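Local coordinates for protein beta-lactamase (Francisella tularensis subsp. tularensis, PDB 3P09) that probably hydrolyses the amide bond of beta-lactam antibiotics to give substituted beta-amino acids, as a class A beta-lactamase thought to confer antibiotic resistance, at residues 243-246 with 252-255. Sequence-based numbering, arbitrary orientation.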
ATOM      1  N   ALA A 243       5.108  -0.936  -4.138  1.00 18.21           N
ATOM      2  CA  ALA A 243       5.967  -2.102  -4.090  1.00 15.57           C
ATOM      3  C   ALA A 243       7.385  -1.774  -3.685  1.00 25.43           C
ATOM      4  O   ALA A 243       7.849  -0.645  -3.863  1.00 18.88           O
ATOM      5  CB  ALA A 243       5.973  -2.777  -5.438  1.00 19.09           C
ATOM      6  N   ILE A 244       8.058  -2.772  -3.118  1.00 19.38           N
ATOM      7  CA  ILE A 244       9.510  -2.740  -3.035  1.00 21.42           C
ATOM      8  C   ILE A 244      10.013  -3.818  -3.969  1.00 22.85           C
ATOM      9  O   ILE A 244       9.475  -4.926  -3.997  1.00 20.27           O
ATOM     10  CB  ILE A 244      10.038  -3.058  -1.640  1.00 27.92           C
ATOM     11  CG1 ILE A 244       9.528  -2.049  -0.612  1.00 26.21           C
ATOM     12  CG2 ILE A 244      11.561  -3.055  -1.673  1.00 33.92           C
ATOM     13  CD1 ILE A 244       9.972  -0.663  -0.865  1.00 31.75           C
ATOM     14  N   ILE A 245      11.050  -3.499  -4.728  1.00 22.26           N
ATOM     15  CA  ILE A 245      11.554  -4.404  -5.752  1.00 26.19           C
ATOM     16  C   ILE A 245      13.051  -4.529  -5.584  1.00 27.82           C
ATOM     17  O   ILE A 245      13.725  -3.529  -5.339  1.00 21.85           O
ATOM     18  CB  ILE A 245      11.276  -3.846  -7.154  1.00 26.60           C
ATOM     19  CG1 ILE A 245       9.771  -3.611  -7.330  1.00 32.93           C
ATOM     20  CG2 ILE A 245      11.838  -4.772  -8.220  1.00 22.78           C
ATOM     21  CD1 ILE A 245       9.398  -2.875  -8.614  1.00 31.99           C
ATOM     22  N   TRP A 246      13.548  -5.761  -5.685  1.00 22.56           N
ATOM     23  CA  TRP A 246      14.979  -6.045  -5.644  1.00 24.38           C
ATOM     24  C   TRP A 246      15.390  -6.526  -7.016  1.00 24.61           C
ATOM     25  O   TRP A 246      15.247  -7.711  -7.325  1.00 27.96           O
ATOM     26  CB  TRP A 246      15.285  -7.154  -4.636  1.00 26.01           C
ATOM     27  CG  TRP A 246      15.113  -6.766  -3.192  1.00 27.27           C
ATOM     28  CD1 TRP A 246      16.100  -6.420  -2.313  1.00 25.69           C
ATOM     29  CD2 TRP A 246      13.881  -6.705  -2.456  1.00 23.35           C
ATOM     30  NE1 TRP A 246      15.551  -6.137  -1.080  1.00 28.23           N
ATOM     31  CE2 TRP A 246      14.195  -6.303  -1.146  1.00 27.38           C
ATOM     32  CE3 TRP A 246      12.543  -6.939  -2.785  1.00 23.83           C
ATOM     33  CZ2 TRP A 246      13.222  -6.144  -0.163  1.00 26.54           C
ATOM     34  CZ3 TRP A 246      11.581  -6.774  -1.811  1.00 27.94           C
ATOM     35  CH2 TRP A 246      11.926  -6.382  -0.515  1.00 30.35           C
ATOM     36  N   PRO A 252      17.745  -2.387  -3.636  1.00 26.25           N
ATOM     37  CA  PRO A 252      16.289  -2.328  -3.783  1.00 22.28           C
ATOM     38  C   PRO A 252      15.772  -0.949  -4.168  1.00 27.44           C
ATOM     39  O   PRO A 252      16.407   0.075  -3.901  1.00 27.44           O
ATOM     40  CB  PRO A 252      15.772  -2.743  -2.400  1.00 27.76           C
ATOM     41  CG  PRO A 252      16.914  -2.531  -1.467  1.00 29.93           C
ATOM     42  CD  PRO A 252      18.162  -2.751  -2.268  1.00 25.28           C
ATOM     43  N   ILE A 253      14.609  -0.936  -4.816  1.00 20.40           N
ATOM     44  CA  ILE A 253      13.948   0.312  -5.169  1.00 19.99           C
ATOM     45  C   ILE A 253      12.508   0.256  -4.694  1.00 24.39           C
ATOM     46  O   ILE A 253      11.989  -0.818  -4.382  1.00 32.04           O
ATOM     47  CB  ILE A 253      13.993   0.572  -6.688  1.00 25.64           C
ATOM     48  CG1 ILE A 253      13.420  -0.619  -7.459  1.00 25.54           C
ATOM     49  CG2 ILE A 253      15.429   0.777  -7.145  1.00 28.29           C
ATOM     50  CD1 ILE A 253      12.824  -0.234  -8.770  1.00 34.75           C
ATOM     51  N   ALA A 254      11.864   1.409  -4.589  1.00 20.64           N
ATOM     52  CA  ALA A 254      10.433   1.407  -4.284  1.00 18.97           C
ATOM     53  C   ALA A 254       9.717   1.943  -5.502  1.00 24.60           C
ATOM     54  O   ALA A 254      10.256   2.780  -6.232  1.00 19.57           O
ATOM     55  CB  ALA A 254      10.136   2.254  -3.068  1.00 19.22           C
ATOM     56  N   LEU A 255       8.504   1.463  -5.735  1.00 16.26           N
ATOM     57  CA  LEU A 255       7.750   1.913  -6.888  1.00 22.32           C
ATOM     58  C   LEU A 255       6.289   1.995  -6.502  1.00 24.46           C
ATOM     59  O   LEU A 255       5.714   1.010  -6.053  1.00 19.95           O
ATOM     60  CB  LEU A 255       7.928   0.933  -8.051  1.00 19.00           C
ATOM     61  CG  LEU A 255       6.973   1.080  -9.230  1.00 21.20           C
ATOM     62  CD1 LEU A 255       7.101   2.462  -9.893  1.00 21.50           C
ATOM     63  CD2 LEU A 255       7.230  -0.033 -10.232  1.00 26.54           C
TER
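Pro252 lays its CB over one face of the Trp246 indole, 3.8 Å from the centroid of the five-membered ring and 21° off its normal, a CH-pi contact in which CB is closest to the NE1 and CD1 side of that ring. Ile244 CG2 reaches the same face, so tryptophan, proline and isoleucine close one end of the hairpin together. With CG beside the backbone N of Trp246 and anti to the carbonyl carbon, the indole runs back alongside Ile244, and chi2 near -100° turns its face to Ile244 and Pro252. Further along this face, Ile244 sends its other branch across the strands, CD1 meeting Ala254 CB at 3.7 Å. On the reverse face, Ile245 CB rests against Ile253 CG1 at 3.9 Å, while its CD1 reaches diagonally to Leu255 CD2, one pair along and also 3.9 Å away.

Between these two side-chain layers, the backbones set the register with two pairs of reciprocal bonds. Ala243 and Leu255 exchange one pair; Ile245 and Ile253 the other, the Ile253 N to Ile245 O bond measuring 2.8 Å. Ile244 and Ala254 form the non-hydrogen-bonded pair between them, where Ala254 CA supplies a C-H...O contact to Ala243 O.

The backbones of Ile244 and Ala254 bond instead to the neighbouring strands, at Gly227 and Leu44. Helix 178-190 packs on the Ile244 and Ala254 face, and the C-terminal helix 271-289 on the side of Ile253 and Leu255. The two strands form an antiparallel beta hairpin within the five-stranded sheet, which lies between helices in the alpha-beta sandwich of class A beta-lactamases.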